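Local coordinates for pheromone cOB1/lipoprotein, YaeC family (Enterococcus faecalis, PDB 4EF1) that probably binds methionine as the substrate-binding lipoprotein of a transport system, holding selenomethionine in this crystal, and is the precursor of the sex pheromone cOB1, at residues D113-L118 with S199-I204; Q59-F64 with F75-A80; I175-A180 with L185-D190; I127-G132 with T136-D141. All blocks are in the same frame, centred on the assembly; numbering follows the deposited sequence. Where two conformers were deposited one is given.

Contacts 1, 2 and 3 converge on the selenomethionine bound between the two lobes, while contact 4 lies on the rim of one lobe, its centre about 21 Å from that of the chain. Contact 1 supplies R116 and N203 to the amino-acid head, contact 3 adds N176 and N178, and contact 2 places the H60 and F63 ring faces against the selenium end. D113 ties the three together, its OD1 2.8 Å from H60 NE2 and its OD2 2.8 Å from N176 ND2. Contacts 2 and 3, with centres about 21 Å apart, do not touch. Contact 4 touches contact 1 on helix 114-123, where the W114 and F140 rings approach and L118 O lies near I127 CD1.

Contact 1 of 4, residues D113-L118 with S199-I204; sequences DWPRVL and SPYANI. With MSE (selenomethionine), chain C.
R116 and Y201 meet by stacking: the guanidinium lies flat on the tyrosine, the planes 9° apart, with the two side chains running past each other in opposite directions. CD lies over the ring centre, 3.6 Å from the Y201 centroid, as a CH-pi contact, and the bend at chi3 (79°) turns NE so that the guanidinium lies along the ring toward CB. P115 CB also touches Y201 OH, 3.7 Å away, in van der Waals contact.

The charged edge of R116 is held separately. NH1 lies 3.1 Å from D113 OD1 in a salt bridge and gives a hydrogen bond of 2.9 Å to selenomethionine OXT, while NE pairs with E195. N203 spans the ligand head: its ND2 donates to the second carboxylate oxygen, O, at 2.9 Å, and its OD1 accepts from the ligand N at 2.9 Å. An arginine receiving the carboxylate between two lobes is characteristic of amino-acid-binding proteins of the periplasmic-binding-protein fold.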
loop_
_atom_site.group_PDB
_atom_site.type_symbol
_atom_site.label_atom_id
_atom_site.label_comp_id
_atom_site.label_asym_id
_atom_site.label_seq_id
_atom_site.Cartn_x
_atom_site.Cartn_y
_atom_site.Cartn_z
ATOM N N ASP A 113 -0.510 6.249 6.395
ATOM C CA ASP A 113 -1.835 5.745 5.970
ATOM C C ASP A 113 -2.979 6.410 6.746
ATOM O O ASP A 113 -4.137 6.191 6.426
ATOM C CB ASP A 113 -1.954 4.221 6.153
ATOM C CG ASP A 113 -1.230 3.417 5.077
ATOM O OD1 ASP A 113 -1.105 3.901 3.929
ATOM O OD2 ASP A 113 -0.834 2.268 5.369
ATOM N N TRP A 114 -2.661 7.184 7.769
ATOM C CA TRP A 114 -3.711 7.832 8.591
ATOM C C TRP A 114 -4.617 8.741 7.816
ATOM O O TRP A 114 -5.813 8.684 8.028
ATOM C CB TRP A 114 -3.145 8.566 9.807
ATOM C CG TRP A 114 -2.477 7.653 10.813
ATOM C CD1 TRP A 114 -2.396 6.264 10.799
ATOM C CD2 TRP A 114 -1.839 8.047 12.058
ATOM N NE1 TRP A 114 -1.762 5.795 11.906
ATOM C CE2 TRP A 114 -1.386 6.809 12.695
ATOM C CE3 TRP A 114 -1.585 9.256 12.679
ATOM C CZ2 TRP A 114 -0.735 6.812 13.908
ATOM C CZ3 TRP A 114 -0.905 9.254 13.877
ATOM C CH2 TRP A 114 -0.474 8.061 14.477
ATOM N N PRO A 115 -4.060 9.570 6.905
ATOM C CA PRO A 115 -4.920 10.401 6.082
ATOM C C PRO A 115 -5.968 9.663 5.232
ATOM O O PRO A 115 -6.985 10.266 4.855
ATOM C CB PRO A 115 -3.932 11.136 5.174
ATOM C CG PRO A 115 -2.660 11.219 5.966
ATOM C CD PRO A 115 -2.628 9.870 6.648
ATOM N N ARG A 116 -5.688 8.416 4.912
ATOM C CA ARG A 116 -6.549 7.587 4.089
ATOM C C ARG A 116 -7.842 7.181 4.819
ATOM O O ARG A 116 -8.905 7.230 4.234
ATOM C CB ARG A 116 -5.780 6.363 3.622
ATOM C CG ARG A 116 -4.453 6.662 2.912
ATOM C CD ARG A 116 -3.683 5.454 2.460
ATOM N NE ARG A 116 -4.164 4.841 1.215
ATOM C CZ ARG A 116 -3.647 3.737 0.690
ATOM N NH1 ARG A 116 -2.574 3.161 1.244
ATOM N NH2 ARG A 116 -4.139 3.257 -0.435
ATOM N N VAL A 117 -7.750 6.757 6.076
ATOM C CA VAL A 117 -8.954 6.478 6.865
ATOM C C VAL A 117 -9.715 7.787 7.111
ATOM O O VAL A 117 -10.951 7.807 7.063
ATOM C CB VAL A 117 -8.661 5.740 8.194
ATOM C CG1 VAL A 117 -8.059 6.712 9.217
ATOM C CG2 VAL A 117 -9.949 5.091 8.737
ATOM N N LEU A 118 -8.977 8.890 7.343
ATOM C CA LEU A 118 -9.596 10.193 7.520
ATOM C C LEU A 118 -10.372 10.636 6.242
ATOM O O LEU A 118 -11.492 11.135 6.378
ATOM C CB LEU A 118 -8.556 11.250 7.944
ATOM C CG LEU A 118 -7.936 11.096 9.346
ATOM C CD1 LEU A 118 -6.954 12.209 9.659
ATOM C CD2 LEU A 118 -9.008 11.082 10.416
ATOM N N SER A 199 -4.464 8.050 -5.869
ATOM C CA SER A 199 -3.314 8.473 -6.696
ATOM C C SER A 199 -2.012 8.745 -5.932
ATOM O O SER A 199 -0.925 8.229 -6.334
ATOM C CB SER A 199 -3.707 9.665 -7.601
ATOM O OG SER A 199 -4.522 10.621 -6.926
ATOM N N PRO A 200 -2.097 9.515 -4.818
ATOM C CA PRO A 200 -0.857 9.766 -4.066
ATOM C C PRO A 200 -0.267 8.517 -3.403
ATOM O O PRO A 200 0.878 8.540 -3.000
ATOM C CB PRO A 200 -1.286 10.782 -2.998
ATOM C CG PRO A 200 -2.694 11.173 -3.337
ATOM C CD PRO A 200 -3.266 10.008 -4.068
ATOM N N TYR A 201 -1.034 7.440 -3.315
ATOM C CA TYR A 201 -0.590 6.199 -2.695
ATOM C C TYR A 201 -0.187 5.111 -3.700
ATOM O O TYR A 201 -0.266 3.945 -3.387
ATOM C CB TYR A 201 -1.666 5.684 -1.709
ATOM C CG TYR A 201 -1.911 6.734 -0.675
ATOM C CD1 TYR A 201 -0.965 6.990 0.317
ATOM C CD2 TYR A 201 -3.036 7.603 -0.773
ATOM C CE1 TYR A 201 -1.143 8.047 1.206
ATOM C CE2 TYR A 201 -3.230 8.608 0.136
ATOM C CZ TYR A 201 -2.290 8.825 1.123
ATOM O OH TYR A 201 -2.480 9.833 1.980
ATOM N N ALA A 202 0.315 5.506 -4.855
ATOM C CA ALA A 202 0.845 4.539 -5.848
ATOM C C ALA A 202 2.059 3.826 -5.225
ATOM O O ALA A 202 2.882 4.444 -4.547
ATOM C CB ALA A 202 1.235 5.245 -7.175
ATOM N N ASN A 203 2.116 2.528 -5.413
ATOM C CA ASN A 203 3.222 1.713 -4.951
ATOM C C ASN A 203 4.353 1.807 -5.975
ATOM O O ASN A 203 4.107 1.700 -7.184
ATOM C CB ASN A 203 2.799 0.269 -4.747
ATOM C CG ASN A 203 2.012 0.059 -3.462
ATOM O OD1 ASN A 203 2.080 -1.009 -2.831
ATOM N ND2 ASN A 203 1.253 1.093 -3.059
ATOM N N ILE A 204 5.588 1.921 -5.479
ATOM C CA ILE A 204 6.735 2.212 -6.324
ATOM C C ILE A 204 7.819 1.132 -6.328
ATOM O O ILE A 204 7.867 0.234 -5.465
ATOM C CB ILE A 204 7.442 3.547 -5.909
ATOM C CG1 ILE A 204 8.112 3.444 -4.520
ATOM C CG2 ILE A 204 6.522 4.745 -5.986
ATOM C CD1 ILE A 204 8.829 4.711 -4.109
HETATM N N MSE C 301 0.657 -2.026 -0.545
HETATM C CA MSE C 301 0.401 -0.982 0.526
HETATM C C MSE C 301 -0.670 0.035 0.122
HETATM O O MSE C 301 -0.661 0.517 -1.021
HETATM O OXT MSE C 301 -1.511 0.445 0.967
HETATM C CB MSE C 301 1.685 -0.272 0.953
HETATM C CG MSE C 301 1.545 0.677 2.149
HETATM SE SE MSE C 301 3.152 1.706 2.395
HETATM C CE MSE C 301 4.396 0.269 2.987
HETATM O O HOH W 1 -2.054 2.143 -2.543
#

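Contact 2 of 4, residues Q59-F64 with F75-A80; sequences QHVPFF and FVNAGA. With MSE (selenomethionine), chain C.
F64 and F75 form the tight part of this contact, in which the helix starting at V61 packs against strand 75-83 in one lobe of the periplasmic-binding-protein fold. With its CG anti to the backbone N (chi1 174°), F64 reaches out to the strand, where CE1 lies 3.7 Å from F75 CB and CZ sits 3.7 Å from V76 C. The phenyl of F64 thus meets backbone as much as side chain, coming in at the edge of the F75 ring, which in turn packs on helix 43-50.

Toward solvent the contact thins. V61 crosses the exposed N77 at about a right angle, and its CG2 touches ND2 at 3.5 Å; N77 OD1 accepts from the backbone N of G79, two residues on, in an Asx turn.

Away from the strand, the same helix start lines the ligand pocket. H60 occupies the N-cap position, with ND1 accepting from F63 N, and one face of its imidazole carries the selenium over its centre. F63 offers a ring face to the terminal methyl of selenomethionine: CE lies 3.4 Å above the plane, and SE is 3.4 Å from F63 CB.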
loop_
_atom_site.group_PDB
_atom_site.type_symbol
_atom_site.label_atom_id
_atom_site.label_comp_id
_atom_site.label_asym_id
_atom_site.label_seq_id
_atom_site.Cartn_x
_atom_site.Cartn_y
_atom_site.Cartn_z
ATOM N N GLN A 59 6.018 -0.284 -1.264
ATOM C CA GLN A 59 5.601 0.964 -0.581
ATOM C C GLN A 59 5.153 2.066 -1.513
ATOM O O GLN A 59 5.603 2.126 -2.661
ATOM C CB GLN A 59 6.764 1.511 0.250
ATOM C CG GLN A 59 7.966 2.030 -0.522
ATOM C CD GLN A 59 9.245 2.183 0.296
ATOM O OE1 GLN A 59 9.222 2.673 1.431
ATOM N NE2 GLN A 59 10.386 1.754 -0.295
ATOM N N HIS A 60 4.328 2.971 -0.971
ATOM C CA HIS A 60 3.927 4.200 -1.631
ATOM C C HIS A 60 4.830 5.347 -1.203
ATOM O O HIS A 60 5.599 5.190 -0.273
ATOM C CB HIS A 60 2.427 4.503 -1.421
ATOM C CG HIS A 60 1.945 4.491 0.027
ATOM N ND1 HIS A 60 2.430 5.338 0.969
ATOM C CD2 HIS A 60 0.890 3.815 0.620
ATOM C CE1 HIS A 60 1.774 5.144 2.144
ATOM N NE2 HIS A 60 0.829 4.218 1.937
ATOM N N VAL A 61 4.773 6.475 -1.912
ATOM C CA VAL A 61 5.680 7.619 -1.700
ATOM C C VAL A 61 5.607 8.258 -0.306
ATOM O O VAL A 61 6.628 8.533 0.290
ATOM C CB VAL A 61 5.569 8.707 -2.816
ATOM C CG1 VAL A 61 6.413 9.950 -2.488
ATOM C CG2 VAL A 61 6.016 8.126 -4.172
ATOM N N PRO A 62 4.392 8.473 0.230
ATOM C CA PRO A 62 4.381 9.014 1.598
ATOM C C PRO A 62 5.078 8.095 2.639
ATOM O O PRO A 62 5.807 8.580 3.511
ATOM C CB PRO A 62 2.882 9.218 1.868
ATOM C CG PRO A 62 2.269 9.408 0.525
ATOM C CD PRO A 62 3.051 8.489 -0.389
ATOM N N PHE A 63 4.914 6.774 2.503
ATOM C CA PHE A 63 5.574 5.843 3.383
ATOM C C PHE A 63 7.102 5.923 3.145
ATOM O O PHE A 63 7.873 5.975 4.080
ATOM C CB PHE A 63 5.088 4.414 3.137
ATOM C CG PHE A 63 5.701 3.405 4.071
ATOM C CD1 PHE A 63 6.920 2.846 3.782
ATOM C CD2 PHE A 63 5.040 3.014 5.226
ATOM C CE1 PHE A 63 7.510 1.924 4.646
ATOM C CE2 PHE A 63 5.609 2.093 6.094
ATOM C CZ PHE A 63 6.847 1.534 5.803
ATOM N N PHE A 64 7.486 5.879 1.862
ATOM C CA PHE A 64 8.894 5.982 1.421
ATOM C C PHE A 64 9.575 7.215 2.060
ATOM O O PHE A 64 10.694 7.104 2.636
ATOM C CB PHE A 64 8.921 6.045 -0.132
ATOM C CG PHE A 64 10.274 6.288 -0.741
ATOM C CD1 PHE A 64 11.156 5.243 -0.942
ATOM C CD2 PHE A 64 10.647 7.561 -1.161
ATOM C CE1 PHE A 64 12.401 5.464 -1.499
ATOM C CE2 PHE A 64 11.889 7.793 -1.727
ATOM C CZ PHE A 64 12.776 6.745 -1.893
ATOM N N PHE A 75 17.988 6.388 -0.702
ATOM C CA PHE A 75 17.233 5.727 -1.758
ATOM C C PHE A 75 16.598 6.725 -2.722
ATOM O O PHE A 75 16.536 7.920 -2.450
ATOM C CB PHE A 75 16.055 4.948 -1.172
ATOM C CG PHE A 75 16.403 3.860 -0.193
ATOM C CD1 PHE A 75 17.683 3.283 -0.101
ATOM C CD2 PHE A 75 15.382 3.328 0.587
ATOM C CE1 PHE A 75 17.935 2.252 0.802
ATOM C CE2 PHE A 75 15.644 2.313 1.505
ATOM C CZ PHE A 75 16.911 1.765 1.600
ATOM N N VAL A 76 16.109 6.208 -3.843
ATOM C CA VAL A 76 15.365 6.990 -4.830
ATOM C C VAL A 76 14.137 6.195 -5.331
ATOM O O VAL A 76 14.060 4.997 -5.276
ATOM C CB VAL A 76 16.238 7.468 -6.044
ATOM C CG1 VAL A 76 17.290 8.456 -5.626
ATOM C CG2 VAL A 76 16.874 6.286 -6.773
ATOM N N ASN A 77 13.146 6.936 -5.773
ATOM C CA ASN A 77 11.940 6.398 -6.370
ATOM C C ASN A 77 12.164 6.159 -7.856
ATOM O O ASN A 77 12.274 7.120 -8.633
ATOM C CB ASN A 77 10.821 7.411 -6.138
ATOM C CG ASN A 77 9.527 7.041 -6.781
ATOM O OD1 ASN A 77 9.352 5.959 -7.395
ATOM N ND2 ASN A 77 8.568 7.939 -6.609
ATOM N N ALA A 78 12.181 4.885 -8.252
ATOM C CA ALA A 78 12.344 4.513 -9.667
ATOM C C ALA A 78 11.049 4.559 -10.501
ATOM O O ALA A 78 11.099 4.374 -11.719
ATOM C CB ALA A 78 12.964 3.136 -9.773
ATOM N N GLY A 79 9.892 4.701 -9.867
ATOM C CA GLY A 79 8.645 4.906 -10.608
ATOM C C GLY A 79 7.462 4.197 -9.972
ATOM O O GLY A 79 7.597 3.113 -9.448
ATOM N N ALA A 80 6.294 4.833 -10.040
ATOM C CA ALA A 80 5.046 4.250 -9.535
ATOM C C ALA A 80 4.572 3.174 -10.514
ATOM O O ALA A 80 4.603 3.373 -11.751
ATOM C CB ALA A 80 3.982 5.310 -9.418
HETATM N N MSE C 301 0.657 -2.026 -0.545
HETATM C CA MSE C 301 0.401 -0.982 0.526
HETATM C C MSE C 301 -0.670 0.035 0.122
HETATM O O MSE C 301 -0.661 0.517 -1.021
HETATM O OXT MSE C 301 -1.511 0.445 0.967
HETATM C CB MSE C 301 1.685 -0.272 0.953
HETATM C CG MSE C 301 1.545 0.677 2.149
HETATM SE SE MSE C 301 3.152 1.706 2.395
HETATM C CE MSE C 301 4.396 0.269 2.987
#

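Contact 3 of 4, residues I175-A180 with L185-D190; sequences INSNFA and LNPKKD. With MSE (selenomethionine), chain C.
The turn that follows helix 177-182, at whose start two asparagines bind the ligand, folds back on that helix in the lobe containing strand 172-175. A180 O accepts from L185 N at 2.9 Å. Beside this bond the side chains close up: A180 CB lies 4.0 Å from L185 CB, and the L185 and I175 side chains cross at about a right angle, their CD1 atoms 4.0 Å apart. Nearer the helix start, P187 CG rests on S177, 3.8 Å from its OG. Y89 of strand 87-89 touches I175, A180, L185 and P187.

The returning chain is braced internally. N186, the N-cap of the short, weakly bonded helix about 187-190, accepts from K188 N through OD1, and its own N donates to D190 OD2 in a nearly straight bond of 2.6 Å. On the pocket side N176 ND2 donates to selenomethionine OXT at 2.9 Å, and N178 OD1, also bonded to Y41 OH, takes a weak bond from the ligand N. The two asparagines thus contribute to both ends of the ligand head, the ammonium side only weakly, alongside N203 and E84, consistent with recognition of a zwitterionic amino acid.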
loop_
_atom_site.group_PDB
_atom_site.type_symbol
_atom_site.label_atom_id
_atom_site.label_comp_id
_atom_site.label_asym_id
_atom_site.label_seq_id
_atom_site.Cartn_x
_atom_site.Cartn_y
_atom_site.Cartn_z
ATOM N N ILE A 175 -7.307 -2.136 6.507
ATOM C CA ILE A 175 -6.378 -3.188 6.130
ATOM C C ILE A 175 -5.754 -2.795 4.784
ATOM O O ILE A 175 -6.489 -2.589 3.829
ATOM C CB ILE A 175 -7.070 -4.562 5.964
ATOM C CG1 ILE A 175 -7.879 -4.946 7.233
ATOM C CG2 ILE A 175 -6.025 -5.586 5.589
ATOM C CD1 ILE A 175 -8.646 -6.241 7.099
ATOM N N ASN A 176 -4.418 -2.684 4.698
ATOM C CA ASN A 176 -3.787 -2.397 3.403
ATOM C C ASN A 176 -4.160 -3.555 2.455
ATOM O O ASN A 176 -4.177 -4.723 2.846
ATOM C CB ASN A 176 -2.247 -2.266 3.492
ATOM C CG ASN A 176 -1.789 -1.161 4.413
ATOM O OD1 ASN A 176 -1.606 -1.393 5.617
ATOM N ND2 ASN A 176 -1.520 0.018 3.854
ATOM N N SER A 177 -4.469 -3.230 1.216
ATOM C CA SER A 177 -4.995 -4.227 0.255
ATOM C C SER A 177 -4.090 -5.407 -0.012
ATOM O O SER A 177 -4.596 -6.495 -0.249
ATOM C CB SER A 177 -5.402 -3.571 -1.047
ATOM O OG SER A 177 -6.418 -2.627 -0.815
ATOM N N ASN A 178 -2.772 -5.204 0.055
ATOM C CA ASN A 178 -1.824 -6.310 -0.140
ATOM C C ASN A 178 -2.091 -7.422 0.865
ATOM O O ASN A 178 -2.189 -8.598 0.504
ATOM C CB ASN A 178 -0.351 -5.831 -0.142
ATOM C CG ASN A 178 0.167 -5.436 1.206
ATOM O OD1 ASN A 178 -0.106 -4.342 1.681
ATOM N ND2 ASN A 178 0.921 -6.353 1.852
ATOM N N PHE A 179 -2.315 -7.031 2.114
ATOM C CA PHE A 179 -2.638 -7.996 3.168
ATOM C C PHE A 179 -4.070 -8.550 3.024
ATOM O O PHE A 179 -4.299 -9.763 3.196
ATOM C CB PHE A 179 -2.425 -7.382 4.555
ATOM C CG PHE A 179 -1.020 -6.983 4.843
ATOM C CD1 PHE A 179 0.004 -7.903 4.774
ATOM C CD2 PHE A 179 -0.715 -5.681 5.230
ATOM C CE1 PHE A 179 1.314 -7.519 5.051
ATOM C CE2 PHE A 179 0.576 -5.308 5.508
ATOM C CZ PHE A 179 1.588 -6.220 5.426
ATOM N N ALA A 180 -5.022 -7.680 2.706
ATOM C CA ALA A 180 -6.423 -8.067 2.590
ATOM C C ALA A 180 -6.608 -9.085 1.477
ATOM O O ALA A 180 -7.214 -10.157 1.672
ATOM C CB ALA A 180 -7.310 -6.837 2.361
ATOM N N LEU A 185 -9.721 -11.445 0.952
ATOM C CA LEU A 185 -10.686 -10.376 0.932
ATOM C C LEU A 185 -10.608 -9.666 -0.434
ATOM O O LEU A 185 -9.529 -9.502 -1.006
ATOM C CB LEU A 185 -10.423 -9.371 2.052
ATOM C CG LEU A 185 -10.605 -9.875 3.492
ATOM C CD1 LEU A 185 -10.120 -8.834 4.502
ATOM C CD2 LEU A 185 -12.031 -10.311 3.802
ATOM N N ASN A 186 -11.760 -9.272 -0.955
ATOM C CA ASN A 186 -11.829 -8.458 -2.186
ATOM C C ASN A 186 -12.242 -7.061 -1.757
ATOM O O ASN A 186 -13.398 -6.875 -1.397
ATOM C CB ASN A 186 -12.854 -9.027 -3.141
ATOM C CG ASN A 186 -12.977 -8.224 -4.425
ATOM O OD1 ASN A 186 -12.360 -7.147 -4.634
ATOM N ND2 ASN A 186 -13.779 -8.757 -5.309
ATOM N N PRO A 187 -11.309 -6.087 -1.795
ATOM C CA PRO A 187 -11.609 -4.701 -1.408
ATOM C C PRO A 187 -12.846 -4.090 -2.054
ATOM O O PRO A 187 -13.612 -3.413 -1.353
ATOM C CB PRO A 187 -10.350 -3.948 -1.812
ATOM C CG PRO A 187 -9.267 -4.958 -1.646
ATOM C CD PRO A 187 -9.876 -6.237 -2.136
ATOM N N LYS A 188 -13.092 -4.379 -3.340
ATOM C CA LYS A 188 -14.221 -3.770 -4.038
ATOM C C LYS A 188 -15.585 -4.376 -3.725
ATOM O O LYS A 188 -16.586 -3.829 -4.157
ATOM C CB LYS A 188 -13.968 -3.770 -5.553
ATOM C CG LYS A 188 -12.855 -2.825 -5.955
ATOM C CD LYS A 188 -12.576 -2.810 -7.431
ATOM C CE LYS A 188 -13.591 -1.998 -8.228
ATOM N NZ LYS A 188 -13.664 -2.558 -9.601
ATOM N N LYS A 189 -15.611 -5.488 -2.993
ATOM C CA LYS A 189 -16.828 -6.167 -2.622
ATOM C C LYS A 189 -16.988 -6.312 -1.108
ATOM O O LYS A 189 -18.067 -6.064 -0.592
ATOM C CB LYS A 189 -16.855 -7.538 -3.365
ATOM N N ASP A 190 -15.900 -6.643 -0.399
ATOM C CA ASP A 190 -15.924 -6.923 1.041
ATOM C C ASP A 190 -15.790 -5.705 1.923
ATOM O O ASP A 190 -16.298 -5.703 3.037
ATOM C CB ASP A 190 -14.825 -7.919 1.423
ATOM C CG ASP A 190 -15.016 -9.287 0.764
ATOM O OD1 ASP A 190 -16.120 -9.804 0.776
ATOM O OD2 ASP A 190 -14.052 -9.840 0.236
HETATM N N MSE C 301 0.657 -2.026 -0.545
HETATM C CA MSE C 301 0.401 -0.982 0.526
HETATM C C MSE C 301 -0.670 0.035 0.122
HETATM O O MSE C 301 -0.661 0.517 -1.021
HETATM O OXT MSE C 301 -1.511 0.445 0.967
HETATM C CB MSE C 301 1.685 -0.272 0.953
HETATM C CG MSE C 301 1.545 0.677 2.149
HETATM SE SE MSE C 301 3.152 1.706 2.395
HETATM C CE MSE C 301 4.396 0.269 2.987
#

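Contact 4 of 4, residues I127-G132 with T136-D141; sequences ITLKEG and TTATFD
K130 carries its CG anti to the carbonyl carbon (chi1 -73°) and is extended beyond it, which takes the amino group across to the backbone of D141; L129 has a similar first torsion (chi1 -58°), and its CD1 comes close to A138 CB. Strands 127-129 and 143-146 pair as an antiparallel beta hairpin, and the contact joins the end of the first strand, with K130 just after it, to the later part of the long loop leading to the second.

The apolar part of the contact is small. L129 CD1 meets A138 CB at 4.1 Å, and A138 is buried and also touches L118 of helix 114-123. That helix also touches the strand and the loop: I127 packs on L118 and L121, and T139 on W114. F140 faces away from the 127-132 segment and stacks instead on F152, with W114 also meeting its ring.

At the solvent side the interaction becomes polar. The backbone of K130 pairs with that of D142, while its side chain reaches the preceding residue. The aspartate carboxylate makes no direct contact, D141 OD2 being 6.9 Å from K130 NZ. The ammonium instead meets the main-chain oxygen nearly end-on, K130 NZ lying 3.0 Å from D141 O with a C=O...N angle of 173°.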
loop_
_atom_site.group_PDB
_atom_site.type_symbol
_atom_site.label_atom_id
_atom_site.label_comp_id
_atom_site.label_asym_id
_atom_site.label_seq_id
_atom_site.Cartn_x
_atom_site.Cartn_y
_atom_site.Cartn_z
ATOM N N ILE A 127 -16.776 12.685 9.430
ATOM C CA ILE A 127 -15.844 13.635 10.029
ATOM C C ILE A 127 -15.499 14.788 9.073
ATOM O O ILE A 127 -15.672 14.685 7.870
ATOM C CB ILE A 127 -14.502 12.991 10.467
ATOM C CG1 ILE A 127 -13.662 12.532 9.255
ATOM C CG2 ILE A 127 -14.694 11.910 11.571
ATOM C CD1 ILE A 127 -12.234 12.135 9.562
ATOM N N THR A 128 -15.022 15.889 9.647
ATOM C CA THR A 128 -14.379 16.955 8.883
ATOM C C THR A 128 -13.008 17.217 9.539
ATOM O O THR A 128 -12.808 16.853 10.699
ATOM C CB THR A 128 -15.215 18.227 8.855
ATOM O OG1 THR A 128 -15.256 18.814 10.160
ATOM C CG2 THR A 128 -16.611 17.929 8.328
ATOM N N LEU A 129 -12.077 17.805 8.795
ATOM C CA LEU A 129 -10.753 18.178 9.331
ATOM C C LEU A 129 -10.766 19.664 9.608
ATOM O O LEU A 129 -11.535 20.404 8.986
ATOM C CB LEU A 129 -9.642 17.783 8.347
ATOM C CG LEU A 129 -9.634 16.295 8.018
ATOM C CD1 LEU A 129 -8.445 15.846 7.153
ATOM C CD2 LEU A 129 -9.678 15.476 9.301
ATOM N N LYS A 130 -9.960 20.110 10.574
ATOM C CA LYS A 130 -9.933 21.532 10.961
ATOM C C LYS A 130 -9.525 22.419 9.791
ATOM O O LYS A 130 -8.782 21.976 8.917
ATOM C CB LYS A 130 -8.955 21.794 12.122
ATOM C CG LYS A 130 -9.398 21.298 13.480
ATOM C CD LYS A 130 -8.276 21.381 14.506
ATOM C CE LYS A 130 -8.598 20.575 15.746
ATOM N NZ LYS A 130 -7.394 20.390 16.596
ATOM N N GLU A 131 -10.042 23.646 9.806
ATOM C CA GLU A 131 -9.649 24.720 8.887
ATOM C C GLU A 131 -8.153 24.966 9.010
ATOM O O GLU A 131 -7.635 25.149 10.122
ATOM C CB GLU A 131 -10.354 26.042 9.238
ATOM C CG GLU A 131 -11.673 26.301 8.537
ATOM C CD GLU A 131 -11.491 26.932 7.161
ATOM O OE1 GLU A 131 -10.952 26.259 6.258
ATOM O OE2 GLU A 131 -11.906 28.097 6.985
ATOM N N GLY A 132 -7.480 25.002 7.872
ATOM C CA GLY A 132 -6.056 25.274 7.825
ATOM C C GLY A 132 -5.213 24.119 8.298
ATOM O O GLY A 132 -4.098 24.325 8.775
ATOM N N THR A 136 -1.804 16.967 3.877
ATOM C CA THR A 136 -0.752 16.052 3.414
ATOM C C THR A 136 -0.250 15.128 4.556
ATOM O O THR A 136 0.049 13.965 4.327
ATOM C CB THR A 136 0.422 16.871 2.788
ATOM O OG1 THR A 136 0.982 17.746 3.780
ATOM C CG2 THR A 136 -0.071 17.746 1.583
ATOM N N THR A 137 -0.213 15.667 5.778
ATOM C CA THR A 137 0.256 14.961 6.979
ATOM C C THR A 137 -0.861 14.853 8.045
ATOM O O THR A 137 -0.588 14.971 9.247
ATOM C CB THR A 137 1.445 15.766 7.580
ATOM O OG1 THR A 137 0.988 17.065 8.002
ATOM C CG2 THR A 137 2.552 15.934 6.557
ATOM N N ALA A 138 -2.105 14.611 7.606
ATOM C CA ALA A 138 -3.246 14.638 8.520
ATOM C C ALA A 138 -3.127 13.547 9.583
ATOM O O ALA A 138 -2.711 12.415 9.301
ATOM C CB ALA A 138 -4.592 14.564 7.783
ATOM N N THR A 139 -3.450 13.919 10.819
ATOM C CA THR A 139 -3.529 12.964 11.937
ATOM C C THR A 139 -4.882 13.145 12.633
ATOM O O THR A 139 -5.671 14.067 12.310
ATOM C CB THR A 139 -2.362 13.105 12.933
ATOM O OG1 THR A 139 -2.485 14.355 13.664
ATOM C CG2 THR A 139 -0.975 13.020 12.189
ATOM N N PHE A 140 -5.124 12.296 13.630
ATOM C CA PHE A 140 -6.408 12.252 14.340
ATOM C C PHE A 140 -6.680 13.529 15.115
ATOM O O PHE A 140 -7.836 13.943 15.267
ATOM C CB PHE A 140 -6.496 10.997 15.186
ATOM C CG PHE A 140 -6.327 9.743 14.367
ATOM C CD1 PHE A 140 -7.317 9.342 13.510
ATOM C CD2 PHE A 140 -5.114 9.029 14.388
ATOM C CE1 PHE A 140 -7.146 8.243 12.705
ATOM C CE2 PHE A 140 -4.936 7.932 13.583
ATOM C CZ PHE A 140 -5.961 7.532 12.754
ATOM N N ASP A 141 -5.611 14.193 15.528
ATOM C CA ASP A 141 -5.711 15.500 16.155
ATOM C C ASP A 141 -6.275 16.589 15.225
ATOM O O ASP A 141 -6.669 17.663 15.700
ATOM C CB ASP A 141 -4.343 15.968 16.687
ATOM C CG ASP A 141 -3.804 15.078 17.807
ATOM O OD1 ASP A 141 -4.331 13.948 18.015
ATOM O OD2 ASP A 141 -2.833 15.508 18.480
#